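Local structure of DNA-binding protein (Sulfolobus solfataricus, 3IRB) at residues A[85-90]-A[102-107]; A[117-122]-A[140-145]; A[46-51]-A[59-64]; A[75-80]-A[108-113]. The protein is of unknown function but binds zinc and may have a role in binding acyl-CoA. All coordinates share one frame; numbering follows the deposited sequence.

Contact 1 (A[85-90]-A[102-107]); sequences DSYTII and PVYIAL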
loop_
_atom_site.group_PDB
_atom_site.type_symbol
_atom_site.label_atom_id
_atom_site.label_comp_id
_atom_site.label_asym_id
_atom_site.label_seq_id
_atom_site.Cartn_x
_atom_site.Cartn_y
_atom_site.Cartn_z
ATOM N N ASP A 85 8.714 -0.473 5.515
ATOM C CA ASP A 85 9.845 -1.156 4.874
ATOM C C ASP A 85 10.946 -0.197 4.425
ATOM O O ASP A 85 12.141 -0.510 4.486
ATOM C CB ASP A 85 9.324 -1.993 3.711
ATOM C CG ASP A 85 10.376 -2.915 3.138
ATOM O OD1 ASP A 85 11.036 -3.615 3.930
ATOM O OD2 ASP A 85 10.533 -2.899 1.906
ATOM N N SER A 86 10.527 0.967 3.971
ATOM C CA SER A 86 11.413 2.018 3.417
ATOM C C SER A 86 10.547 3.227 3.167
ATOM O O SER A 86 9.304 3.133 3.121
ATOM C CB SER A 86 12.089 1.574 2.118
ATOM O OG SER A 86 11.114 1.146 1.206
ATOM N N TYR A 87 11.179 4.382 3.057
ATOM C CA TYR A 87 10.430 5.627 2.857
ATOM C C TYR A 87 11.359 6.739 2.460
ATOM O O TYR A 87 12.595 6.628 2.635
ATOM C CB TYR A 87 9.712 6.064 4.130
ATOM C CG TYR A 87 10.611 6.376 5.297
ATOM C CD1 TYR A 87 11.027 5.377 6.138
ATOM C CD2 TYR A 87 11.062 7.693 5.552
ATOM C CE1 TYR A 87 11.853 5.643 7.214
ATOM C CE2 TYR A 87 11.889 7.963 6.632
ATOM C CZ TYR A 87 12.270 6.925 7.462
ATOM O OH TYR A 87 13.104 7.141 8.530
ATOM N N THR A 88 10.738 7.794 1.931
ATOM C CA THR A 88 11.332 9.081 1.818
ATOM C C THR A 88 10.438 10.073 2.549
ATOM O O THR A 88 9.348 9.737 3.011
ATOM C CB THR A 88 11.604 9.490 0.349
ATOM O OG1 THR A 88 12.412 10.667 0.359
ATOM C CG2 THR A 88 10.328 9.778 -0.417
ATOM N N ILE A 89 10.951 11.282 2.705
ATOM C CA ILE A 89 10.359 12.306 3.544
ATOM C C ILE A 89 10.324 13.577 2.707
ATOM O O ILE A 89 11.230 13.842 1.917
ATOM C CB ILE A 89 11.162 12.518 4.849
ATOM C CG1 ILE A 89 10.466 13.513 5.771
ATOM C CG2 ILE A 89 12.591 12.988 4.571
ATOM C CD1 ILE A 89 11.164 13.654 7.190
ATOM N N ILE A 90 9.229 14.304 2.834
ATOM C CA ILE A 90 9.024 15.573 2.178
ATOM C C ILE A 90 8.825 16.607 3.261
ATOM O O ILE A 90 7.888 16.497 4.061
ATOM C CB ILE A 90 7.778 15.502 1.295
ATOM C CG1 ILE A 90 7.988 14.467 0.195
ATOM C CG2 ILE A 90 7.447 16.883 0.694
ATOM C CD1 ILE A 90 6.698 14.150 -0.609
ATOM N N PRO A 102 6.081 16.665 8.656
ATOM C CA PRO A 102 6.523 16.170 7.357
ATOM C C PRO A 102 5.653 15.036 6.863
ATOM O O PRO A 102 5.074 14.262 7.672
ATOM C CB PRO A 102 7.928 15.626 7.639
ATOM C CG PRO A 102 8.381 16.340 8.835
ATOM C CD PRO A 102 7.161 16.643 9.653
ATOM N N VAL A 103 5.568 14.935 5.541
ATOM C CA VAL A 103 4.842 13.864 4.885
ATOM C C VAL A 103 5.846 12.811 4.462
ATOM O O VAL A 103 6.908 13.122 3.899
ATOM C CB VAL A 103 4.087 14.379 3.657
ATOM C CG1 VAL A 103 3.527 13.208 2.832
ATOM C CG2 VAL A 103 2.980 15.341 4.091
ATOM N N TYR A 104 5.542 11.573 4.766
ATOM C CA TYR A 104 6.414 10.484 4.364
ATOM C C TYR A 104 5.734 9.709 3.247
ATOM O O TYR A 104 4.544 9.451 3.320
ATOM C CB TYR A 104 6.681 9.576 5.542
ATOM C CG TYR A 104 7.401 10.201 6.697
ATOM C CD1 TYR A 104 6.712 10.983 7.627
ATOM C CD2 TYR A 104 8.754 9.994 6.902
ATOM C CE1 TYR A 104 7.355 11.556 8.699
ATOM C CE2 TYR A 104 9.400 10.558 7.998
ATOM C CZ TYR A 104 8.690 11.352 8.872
ATOM O OH TYR A 104 9.298 11.918 9.960
ATOM N N ILE A 105 6.496 9.285 2.240
ATOM C CA ILE A 105 5.992 8.361 1.248
ATOM C C ILE A 105 6.661 7.042 1.652
ATOM O O ILE A 105 7.897 6.971 1.674
ATOM C CB ILE A 105 6.397 8.763 -0.191
ATOM C CG1 ILE A 105 6.039 10.226 -0.499
ATOM C CG2 ILE A 105 5.759 7.815 -1.199
ATOM C CD1 ILE A 105 4.527 10.622 -0.351
ATOM N N ALA A 106 5.864 6.050 2.021
ATOM C CA ALA A 106 6.398 4.788 2.567
ATOM C C ALA A 106 5.945 3.585 1.783
ATOM O O ALA A 106 4.829 3.568 1.266
ATOM C CB ALA A 106 5.985 4.619 4.048
ATOM N N LEU A 107 6.805 2.572 1.707
ATOM C CA LEU A 107 6.376 1.224 1.327
ATOM C C LEU A 107 6.026 0.468 2.578
ATOM O O LEU A 107 6.870 0.252 3.458
ATOM C CB LEU A 107 7.473 0.487 0.598
ATOM C CG LEU A 107 7.069 -0.903 0.117
ATOM C CD1 LEU A 107 5.858 -0.837 -0.790
ATOM C CD2 LEU A 107 8.293 -1.541 -0.569
#
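The rings of Tyr87 and Tyr104 meet in an offset edge-to-face pair, their planes at 69° and centroids 5.5 Å apart. Tyr104 supplies the edge: its CD2 lies 3.5 Å from CD2 of Tyr87, while Ile89 CG1 covers one face of the Tyr104 ring in a CH-pi contact, 4.2 Å from the centroid. Ile89 CG1 stands anti to its backbone N (chi1 -175°), which places it over that face. Ile89 CD1 lies 3.7 Å from Tyr104 CE2. An alanine in place of Tyr104 would probably leave the Tyr87 ring without its edge-on mate and Ile89 without the ring face that its CG1 lies over and the ring atoms its CD1 touches. On the other face of the hairpin, Thr88, Ile90 and Ile105 turn the opposite way, and Ile90 CD1 packs 4.0 Å from Ile105 CG1; branched residues suit such extended backbone. Paired backbone bonds fix this antiparallel register, among them Thr88 N to Ile105 O at 3.0 Å and Ile90 N to Val103 O at 2.8 Å. Ile90, Val103 and Ile105 lie against helix 12-28, touching Leu13 and Trp16, whereas the two tyrosines meet Val125, and strand 114-123 continues the sheet beyond 102-107.

Contact 2 (A[117-122]-A[140-145]); sequences LLCYAE and LRVKVD. With SO4 (sulfate ion), chain E.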
loop_
_atom_site.group_PDB
_atom_site.type_symbol
_atom_site.label_atom_id
_atom_site.label_comp_id
_atom_site.label_asym_id
_atom_site.label_seq_id
_atom_site.Cartn_x
_atom_site.Cartn_y
_atom_site.Cartn_z
ATOM N N LEU A 117 2.198 -1.846 0.021
ATOM C CA LEU A 117 1.321 -0.762 -0.286
ATOM C C LEU A 117 2.127 0.525 -0.209
ATOM O O LEU A 117 2.756 0.790 0.823
ATOM C CB LEU A 117 0.180 -0.748 0.730
ATOM C CG LEU A 117 -0.744 -1.952 0.626
ATOM C CD1 LEU A 117 -1.761 -1.897 1.754
ATOM C CD2 LEU A 117 -1.401 -2.020 -0.715
ATOM N N LEU A 118 2.113 1.299 -1.295
ATOM C CA LEU A 118 2.696 2.646 -1.306
ATOM C C LEU A 118 1.704 3.589 -0.643
ATOM O O LEU A 118 0.601 3.771 -1.154
ATOM C CB LEU A 118 3.007 3.066 -2.741
ATOM C CG LEU A 118 3.888 4.279 -2.987
ATOM C CD1 LEU A 118 5.266 4.119 -2.328
ATOM C CD2 LEU A 118 4.001 4.490 -4.500
ATOM N N CYS A 119 2.107 4.164 0.486
ATOM C CA CYS A 119 1.231 4.897 1.367
ATOM C C CYS A 119 1.834 6.213 1.772
ATOM O O CYS A 119 3.051 6.409 1.727
ATOM C CB CYS A 119 1.003 4.094 2.672
ATOM S SG CYS A 119 0.254 2.484 2.507
ATOM N N TYR A 120 0.959 7.118 2.206
ATOM C CA TYR A 120 1.355 8.248 3.017
ATOM C C TYR A 120 1.494 7.824 4.470
ATOM O O TYR A 120 0.644 7.093 4.991
ATOM C CB TYR A 120 0.267 9.310 2.981
ATOM C CG TYR A 120 0.064 9.944 1.646
ATOM C CD1 TYR A 120 1.080 10.697 1.050
ATOM C CD2 TYR A 120 -1.151 9.832 0.999
ATOM C CE1 TYR A 120 0.869 11.318 -0.177
ATOM C CE2 TYR A 120 -1.372 10.442 -0.201
ATOM C CZ TYR A 120 -0.372 11.178 -0.791
ATOM O OH TYR A 120 -0.654 11.784 -1.981
ATOM N N ALA A 121 2.555 8.292 5.123
ATOM C CA ALA A 121 2.804 7.979 6.536
ATOM C C ALA A 121 3.078 9.278 7.274
ATOM O O ALA A 121 3.659 10.202 6.705
ATOM C CB ALA A 121 3.999 6.993 6.684
ATOM N N GLU A 122 2.628 9.358 8.519
ATOM C CA GLU A 122 2.936 10.489 9.374
ATOM C C GLU A 122 3.221 9.969 10.783
ATOM O O GLU A 122 2.845 8.858 11.128
ATOM C CB GLU A 122 1.845 11.568 9.332
ATOM C CG GLU A 122 1.786 12.289 7.946
ATOM C CD GLU A 122 1.053 13.618 7.912
ATOM O OE1 GLU A 122 0.885 14.266 8.973
ATOM O OE2 GLU A 122 0.635 14.010 6.785
ATOM N N LEU A 140 -3.586 4.921 0.654
ATOM C CA LEU A 140 -3.770 4.760 2.086
ATOM C C LEU A 140 -2.906 5.729 2.915
ATOM O O LEU A 140 -1.830 6.174 2.482
ATOM C CB LEU A 140 -3.499 3.332 2.527
ATOM C CG LEU A 140 -4.663 2.332 2.299
ATOM C CD1 LEU A 140 -4.889 2.122 0.843
ATOM C CD2 LEU A 140 -4.439 0.970 2.986
ATOM N N ARG A 141 -3.411 6.044 4.097
ATOM C CA ARG A 141 -2.704 6.832 5.087
ATOM C C ARG A 141 -2.488 5.992 6.329
ATOM O O ARG A 141 -3.435 5.390 6.875
ATOM C CB ARG A 141 -3.497 8.072 5.531
ATOM C CG ARG A 141 -3.779 9.129 4.468
ATOM C CD ARG A 141 -4.265 10.448 5.146
ATOM N NE ARG A 141 -5.600 10.320 5.736
ATOM C CZ ARG A 141 -5.881 10.308 7.039
ATOM N NH1 ARG A 141 -4.931 10.413 7.948
ATOM N NH2 ARG A 141 -7.130 10.163 7.434
ATOM N N VAL A 142 -1.256 6.016 6.819
ATOM C CA VAL A 142 -0.886 5.279 8.008
ATOM C C VAL A 142 -0.174 6.219 8.978
ATOM O O VAL A 142 0.323 7.278 8.587
ATOM C CB VAL A 142 0.017 4.074 7.677
ATOM C CG1 VAL A 142 -0.574 3.251 6.554
ATOM C CG2 VAL A 142 1.452 4.518 7.362
ATOM N N LYS A 143 -0.141 5.840 10.247
ATOM C CA LYS A 143 0.649 6.577 11.209
ATOM C C LYS A 143 1.577 5.635 11.943
ATOM O O LYS A 143 1.289 4.435 12.067
ATOM C CB LYS A 143 -0.235 7.313 12.213
ATOM C CG LYS A 143 -0.928 6.436 13.221
ATOM C CD LYS A 143 -1.168 7.205 14.527
ATOM C CE LYS A 143 -2.206 6.486 15.404
ATOM N NZ LYS A 143 -2.237 7.028 16.813
ATOM N N VAL A 144 2.684 6.201 12.411
ATOM C CA VAL A 144 3.662 5.504 13.241
ATOM C C VAL A 144 3.719 6.259 14.566
ATOM O O VAL A 144 4.012 7.458 14.602
ATOM C CB VAL A 144 5.072 5.457 12.623
ATOM C CG1 VAL A 144 6.052 4.835 13.614
ATOM C CG2 VAL A 144 5.080 4.703 11.304
ATOM N N ASP A 145 3.376 5.571 15.644
ATOM C CA ASP A 145 3.403 6.173 16.998
ATOM C C ASP A 145 4.848 6.361 17.500
ATOM O O ASP A 145 5.743 5.541 17.226
ATOM C CB ASP A 145 2.625 5.287 17.987
ATOM C CG ASP A 145 1.116 5.381 17.804
ATOM O OD1 ASP A 145 0.620 6.450 17.406
ATOM O OD2 ASP A 145 0.415 4.386 18.069
ATOM O OXT ASP A 145 5.172 7.338 18.197
HETATM S S SO4 E . -9.481 10.198 4.692
HETATM O O1 SO4 E . -9.466 10.255 6.138
HETATM O O2 SO4 E . -10.335 11.242 4.140
HETATM O O3 SO4 E . -10.037 8.914 4.268
HETATM O O4 SO4 E . -8.121 10.334 4.143
HETATM O O HOH W 1 -2.016 3.076 -1.011
#
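Tyr120 and Glu122 offer both their N-H and C=O groups to segment 140-145, and each is answered. Leu140 O accepts from Tyr120 N, and Tyr120 O in turn accepts from Val142 N at 2.8 Å, the shortest of the four bonds. Val142 O accepts from Glu122 N at 3.1 Å, the longest, and Glu122 O from Val144 N. The ladder thus alternates from strand to strand, and the backbone groups of Cys119 and Ala121 turn to strand 98-109 instead, bonding to Ala106 and Tyr104. Where direct pairing stops, one water bridges the two segments: it donates to Leu118 O and accepts from Leu140 N. Apolar side chains fill one face, with Ala121 CB 3.6 Å from Val142 CG2 and Cys119 SG 3.8 Å from Leu140 CB; the small alanine lets the branched valine lie close. On the other face, Arg141 reaches away from segment 117-122, bent at its third torsion (chi3 -70°), and meets a sulfate edge-on through NE and NH2; Ser135 also binds this ion, which probably comes from the crystallisation liquor. Lys143 NZ forms a salt bridge with Asp145 OD1, and the terminal carboxylate bonds to Asn124. Strand 141-144 also pairs antiparallel with strand 132-135, so the C-terminal strand is held on both edges; a parallel pair within an otherwise largely antiparallel, curled sheet is characteristic of the OB fold.

Contact 3 (A[46-51]-A[59-64]); sequences IGSKCS and PARSYC. With ZN (zinc ion), chain C; SO4 (sulfate ion), chain G.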
loop_
_atom_site.group_PDB
_atom_site.type_symbol
_atom_site.label_atom_id
_atom_site.label_comp_id
_atom_site.label_asym_id
_atom_site.label_seq_id
_atom_site.Cartn_x
_atom_site.Cartn_y
_atom_site.Cartn_z
ATOM N N ILE A 46 -7.021 -7.000 1.477
ATOM C CA ILE A 46 -7.277 -8.302 0.845
ATOM C C ILE A 46 -6.159 -8.667 -0.111
ATOM O O ILE A 46 -5.794 -7.909 -1.023
ATOM C CB ILE A 46 -8.588 -8.328 0.056
ATOM C CG1 ILE A 46 -9.780 -7.985 0.944
ATOM C CG2 ILE A 46 -8.761 -9.701 -0.613
ATOM C CD1 ILE A 46 -10.017 -8.974 2.057
ATOM N N GLY A 47 -5.574 -9.828 0.117
ATOM C CA GLY A 47 -4.533 -10.333 -0.750
ATOM C C GLY A 47 -5.055 -11.560 -1.451
ATOM O O GLY A 47 -6.206 -11.970 -1.228
ATOM N N SER A 48 -4.229 -12.113 -2.333
ATOM C CA SER A 48 -4.565 -13.386 -2.954
ATOM C C SER A 48 -3.437 -14.374 -2.717
ATOM O O SER A 48 -2.267 -13.979 -2.529
ATOM C CB SER A 48 -4.838 -13.186 -4.429
ATOM O OG SER A 48 -3.680 -12.781 -5.079
ATOM N N LYS A 49 -3.777 -15.659 -2.756
ATOM C CA LYS A 49 -2.812 -16.691 -2.418
ATOM C C LYS A 49 -2.745 -17.714 -3.514
ATOM O O LYS A 49 -3.736 -18.392 -3.790
ATOM C CB LYS A 49 -3.157 -17.355 -1.087
ATOM C CG LYS A 49 -2.203 -18.469 -0.693
ATOM C CD LYS A 49 -2.599 -19.156 0.632
ATOM C CE LYS A 49 -1.456 -20.033 1.139
ATOM N NZ LYS A 49 -1.765 -20.672 2.439
ATOM N N CYS A 50 -1.577 -17.831 -4.136
ATOM C CA CYS A 50 -1.357 -18.842 -5.161
ATOM C C CYS A 50 -1.388 -20.228 -4.535
ATOM O O CYS A 50 -0.703 -20.512 -3.554
ATOM C CB CYS A 50 -0.023 -18.634 -5.886
ATOM S SG CYS A 50 0.370 -19.854 -7.096
ATOM N N SER A 51 -2.197 -21.098 -5.103
ATOM C CA SER A 51 -2.358 -22.432 -4.560
ATOM C C SER A 51 -1.164 -23.305 -4.894
ATOM O O SER A 51 -0.955 -24.337 -4.264
ATOM C CB SER A 51 -3.640 -23.075 -5.075
ATOM O OG SER A 51 -4.765 -22.323 -4.664
ATOM N N PRO A 59 -1.275 -5.739 -3.325
ATOM C CA PRO A 59 -2.720 -5.968 -3.445
ATOM C C PRO A 59 -2.990 -7.309 -4.133
ATOM O O PRO A 59 -2.091 -7.880 -4.771
ATOM C CB PRO A 59 -3.213 -4.810 -4.323
ATOM C CG PRO A 59 -2.148 -3.725 -4.122
ATOM C CD PRO A 59 -0.859 -4.477 -3.958
ATOM N N ALA A 60 -4.174 -7.850 -3.903
ATOM C CA ALA A 60 -4.567 -9.124 -4.497
ATOM C C ALA A 60 -4.291 -9.144 -6.001
ATOM O O ALA A 60 -4.490 -8.152 -6.708
ATOM C CB ALA A 60 -6.014 -9.387 -4.242
ATOM N N ARG A 61 -3.860 -10.284 -6.511
ATOM C CA ARG A 61 -3.672 -10.405 -7.932
ATOM C C ARG A 61 -4.212 -11.715 -8.457
ATOM O O ARG A 61 -4.385 -12.663 -7.713
ATOM C CB ARG A 61 -2.207 -10.170 -8.309
ATOM C CG ARG A 61 -1.238 -11.164 -7.824
ATOM C CD ARG A 61 0.160 -10.856 -8.399
ATOM N NE ARG A 61 0.876 -9.788 -7.723
ATOM C CZ ARG A 61 2.185 -9.562 -7.866
ATOM N NH1 ARG A 61 2.928 -10.341 -8.657
ATOM N NH2 ARG A 61 2.770 -8.578 -7.203
ATOM N N SER A 62 -4.512 -11.737 -9.749
ATOM C CA SER A 62 -5.266 -12.836 -10.317
ATOM C C SER A 62 -4.355 -13.862 -11.011
ATOM O O SER A 62 -4.823 -14.886 -11.475
ATOM C CB SER A 62 -6.303 -12.259 -11.270
ATOM O OG SER A 62 -5.653 -11.550 -12.297
ATOM N N TYR A 63 -3.060 -13.568 -11.068
ATOM C CA TYR A 63 -2.078 -14.415 -11.754
ATOM C C TYR A 63 -0.776 -14.484 -10.979
ATOM O O TYR A 63 -0.331 -13.484 -10.417
ATOM C CB TYR A 63 -1.776 -13.839 -13.130
ATOM C CG TYR A 63 -0.973 -14.769 -14.048
ATOM C CD1 TYR A 63 -1.490 -15.963 -14.459
ATOM C CD2 TYR A 63 0.284 -14.409 -14.506
ATOM C CE1 TYR A 63 -0.776 -16.815 -15.306
ATOM C CE2 TYR A 63 1.020 -15.246 -15.347
ATOM C CZ TYR A 63 0.477 -16.439 -15.745
ATOM O OH TYR A 63 1.176 -17.282 -16.580
ATOM N N CYS A 64 -0.161 -15.664 -10.945
ATOM C CA CYS A 64 1.123 -15.826 -10.266
ATOM C C CYS A 64 2.178 -15.983 -11.357
ATOM O O CYS A 64 2.190 -16.985 -12.051
ATOM C CB CYS A 64 1.136 -17.067 -9.365
ATOM S SG CYS A 64 2.786 -17.331 -8.559
HETATM ZN ZN ZN C . 2.641 -19.379 -7.467
HETATM S S SO4 G . 6.441 -9.319 -9.067
HETATM O O1 SO4 G . 7.486 -10.074 -8.385
HETATM O O2 SO4 G . 5.748 -10.215 -10.004
HETATM O O3 SO4 G . 7.019 -8.182 -9.757
HETATM O O4 SO4 G . 5.534 -8.784 -8.071
#
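Cys50 and Cys64 converge on a zinc ion, their SG atoms 2.4 Å and 2.3 Å from the metal. Both sulfurs stand anti to the backbone N (chi1 177° in each), and the side chains come close enough for Cys50 SG to touch Cys64 CB at 3.7 Å. Farther along, Ser48 OG donates to Arg61 O at 2.7 Å, in the carbonyl plane and on a lone pair. A serine is well suited here, being short enough to lie buried and polar enough to satisfy a backbone carbonyl. An alanine in place of Ser48 would probably leave Arg61 O without this donor and weaken the tie between the two segments. Beside it Ala60 CB fits against Gly47 C at 3.7 Å, but Ala60 N makes just a weak bond to Ile46 O, 3.3 Å long. The solvent side is looser: the exposed Arg61 chain bends at chi3 (79°) and presents the edge of its guanidinium to a sulfate, NH2 lying 2.9 Å from O4, an ion probably taken from the crystallisation liquor. Cys53 and Cys67 complete the four-cysteine site, whose two CxxC pairs, Cys50/Cys53 and Cys64/Cys67, are the hallmark of a rubredoxin-like zinc ribbon.

Contact 4 (A[75-80]-A[108-113]); sequences VEINKD and IRFPNI. With SO4 (sulfate ion), chain F.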
loop_
_atom_site.group_PDB
_atom_site.type_symbol
_atom_site.label_atom_id
_atom_site.label_comp_id
_atom_site.label_asym_id
_atom_site.label_seq_id
_atom_site.Cartn_x
_atom_site.Cartn_y
_atom_site.Cartn_z
ATOM N N VAL A 75 -7.489 -13.841 0.552
ATOM C CA VAL A 75 -7.250 -13.963 1.991
ATOM C C VAL A 75 -7.193 -12.584 2.632
ATOM O O VAL A 75 -6.700 -11.640 2.026
ATOM C CB VAL A 75 -5.953 -14.748 2.311
ATOM C CG1 VAL A 75 -6.020 -16.168 1.737
ATOM C CG2 VAL A 75 -4.773 -14.050 1.773
ATOM N N GLU A 76 -7.729 -12.474 3.851
ATOM C CA GLU A 76 -7.656 -11.226 4.587
ATOM C C GLU A 76 -6.296 -11.158 5.280
ATOM O O GLU A 76 -5.931 -12.056 6.038
ATOM C CB GLU A 76 -8.788 -11.104 5.624
ATOM C CG GLU A 76 -8.752 -9.718 6.310
ATOM C CD GLU A 76 -9.853 -9.463 7.329
ATOM O OE1 GLU A 76 -10.774 -10.303 7.476
ATOM O OE2 GLU A 76 -9.775 -8.381 7.970
ATOM N N ILE A 77 -5.574 -10.075 5.035
ATOM C CA ILE A 77 -4.272 -9.860 5.620
ATOM C C ILE A 77 -4.448 -9.239 7.012
ATOM O O ILE A 77 -5.337 -8.438 7.226
ATOM C CB ILE A 77 -3.444 -9.041 4.617
ATOM C CG1 ILE A 77 -3.064 -9.997 3.470
ATOM C CG2 ILE A 77 -2.164 -8.452 5.217
ATOM C CD1 ILE A 77 -2.599 -9.318 2.320
ATOM N N ASN A 78 -3.630 -9.647 7.970
ATOM C CA ASN A 78 -3.652 -9.044 9.301
ATOM C C ASN A 78 -3.126 -7.617 9.258
ATOM O O ASN A 78 -1.902 -7.374 9.215
ATOM C CB ASN A 78 -2.828 -9.868 10.292
ATOM C CG ASN A 78 -2.994 -9.400 11.732
ATOM O OD1 ASN A 78 -3.408 -8.272 12.001
ATOM N ND2 ASN A 78 -2.660 -10.279 12.676
ATOM N N LYS A 79 -4.052 -6.672 9.343
ATOM C CA LYS A 79 -3.687 -5.268 9.210
ATOM C C LYS A 79 -2.819 -4.797 10.378
ATOM O O LYS A 79 -1.954 -3.929 10.206
ATOM C CB LYS A 79 -4.919 -4.361 8.975
ATOM C CG LYS A 79 -6.235 -4.828 9.506
ATOM C CD LYS A 79 -7.326 -3.804 9.222
ATOM C CE LYS A 79 -8.584 -4.129 9.966
ATOM N NZ LYS A 79 -9.435 -2.928 10.104
ATOM N N ASP A 80 -2.988 -5.421 11.542
ATOM C CA ASP A 80 -2.193 -5.086 12.691
ATOM C C ASP A 80 -0.705 -5.412 12.553
ATOM O O ASP A 80 0.065 -5.063 13.434
ATOM C CB ASP A 80 -2.733 -5.799 13.943
ATOM C CG ASP A 80 -4.173 -5.414 14.283
ATOM O OD1 ASP A 80 -4.678 -4.365 13.814
ATOM O OD2 ASP A 80 -4.802 -6.183 15.049
ATOM N N ILE A 108 4.774 0.115 2.710
ATOM C CA ILE A 108 4.293 -0.555 3.892
ATOM C C ILE A 108 4.144 -2.027 3.505
ATOM O O ILE A 108 3.569 -2.340 2.458
ATOM C CB ILE A 108 2.935 -0.024 4.336
ATOM C CG1 ILE A 108 3.023 1.459 4.710
ATOM C CG2 ILE A 108 2.352 -0.886 5.455
ATOM C CD1 ILE A 108 3.985 1.788 5.811
ATOM N N ARG A 109 4.684 -2.905 4.331
ATOM C CA ARG A 109 4.617 -4.348 4.058
ATOM C C ARG A 109 4.041 -5.112 5.225
ATOM O O ARG A 109 3.820 -4.571 6.299
ATOM C CB ARG A 109 5.997 -4.900 3.735
ATOM C CG ARG A 109 6.594 -4.333 2.422
ATOM C CD ARG A 109 7.817 -5.094 1.991
ATOM N NE ARG A 109 7.429 -6.386 1.444
ATOM C CZ ARG A 109 8.261 -7.369 1.132
ATOM N NH1 ARG A 109 9.575 -7.233 1.305
ATOM N NH2 ARG A 109 7.770 -8.503 0.648
ATOM N N PHE A 110 3.839 -6.404 5.000
ATOM C CA PHE A 110 3.317 -7.303 6.020
ATOM C C PHE A 110 4.212 -8.531 6.001
ATOM O O PHE A 110 4.568 -8.999 4.920
ATOM C CB PHE A 110 1.875 -7.708 5.688
ATOM C CG PHE A 110 0.955 -6.544 5.505
ATOM C CD1 PHE A 110 0.847 -5.927 4.295
ATOM C CD2 PHE A 110 0.212 -6.056 6.570
ATOM C CE1 PHE A 110 0.029 -4.828 4.128
ATOM C CE2 PHE A 110 -0.620 -4.965 6.411
ATOM C CZ PHE A 110 -0.698 -4.344 5.186
ATOM N N PRO A 111 4.556 -9.068 7.177
ATOM C CA PRO A 111 5.448 -10.236 7.246
ATOM C C PRO A 111 4.947 -11.407 6.377
ATOM O O PRO A 111 3.773 -11.751 6.431
ATOM C CB PRO A 111 5.421 -10.640 8.720
ATOM C CG PRO A 111 4.665 -9.597 9.441
ATOM C CD PRO A 111 4.052 -8.648 8.492
ATOM N N ASN A 112 5.838 -11.946 5.555
ATOM C CA ASN A 112 5.613 -13.166 4.763
ATOM C C ASN A 112 4.620 -12.977 3.625
ATOM O O ASN A 112 4.124 -13.964 3.054
ATOM C CB ASN A 112 5.200 -14.340 5.668
ATOM C CG ASN A 112 6.180 -14.558 6.798
ATOM O OD1 ASN A 112 7.396 -14.450 6.607
ATOM N ND2 ASN A 112 5.662 -14.834 7.985
ATOM N N ILE A 113 4.353 -11.706 3.292
ATOM C CA ILE A 113 3.461 -11.377 2.192
ATOM C C ILE A 113 4.247 -10.636 1.124
ATOM O O ILE A 113 5.001 -9.698 1.432
ATOM C CB ILE A 113 2.272 -10.555 2.700
ATOM C CG1 ILE A 113 1.362 -11.480 3.508
ATOM C CG2 ILE A 113 1.490 -9.927 1.531
ATOM C CD1 ILE A 113 0.631 -10.793 4.619
HETATM S S SO4 F . 11.412 -4.885 -0.644
HETATM O O1 SO4 F . 11.299 -5.124 0.798
HETATM O O2 SO4 F . 11.472 -3.447 -0.907
HETATM O O3 SO4 F . 10.220 -5.451 -1.298
HETATM O O4 SO4 F . 12.650 -5.539 -1.094
#
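The type II beta turn from Phe110 to Ile113, which links strand 98-109 to strand 114-123 in the OB-fold region, packs here against the chain leaving strand 69-76. Ile77 carries the contact. Its CG2 sits over one face of the Phe110 ring, offset toward the rim, in a CH-pi contact 3.8 Å from the centroid and 19° off the ring normal; the two side chains cross at about a right angle. CG2 is anti to the backbone N of Ile77 (chi1 to CG1 -74°), and the same methyl meets Ile113 CD1 at 3.7 Å in the conformer modelled here, one of two, the isoleucines approaching tip to tip. Asn78 O lies 3.6 Å from Phe110 CD2, and Lys79 O approaches the ring edge, near its plane, 4.2 Å from CE2. Arg109 NE bonds to Gly115 O, and Lys79 NZ of segment 75-80 bonds to Asn43 O. Val58 touches both Ile77 and Ile113, so strand 56-58 shares in this apolar cluster. A branched aliphatic chain suits a place against an aromatic face: the two segments are joined by apolar and CH-pi contact, with no hydrogen bond between them, while Ile113 N to Phe110 O closes the turn and Arg109 NH2 to Ile113 O, at 3.1 Å, braces it.

Overall arrangement
Contacts 1 and 2 adjoin in one sheet, their centres about 8 Å apart: Ala106 N lies 2.9 Å from Cys119 O, and Tyr104 O lies 2.9 Å from Ala121 N. Contact 4 shares strand 98-109 with contact 1 and meets contact 2 where Leu117 N lies 2.8 Å from Ile108 O. It also reaches contact 3, through Gly47 N and Val75 O at 2.9 Å, and so lies at the junction between the OB-fold and zinc-ribbon parts. Contact 3 holds two of the zinc ligands; the Ile113 side chain of contact 4 is about 13 Å from the metal, and the centres of contacts 1 and 3 are about 26 Å apart.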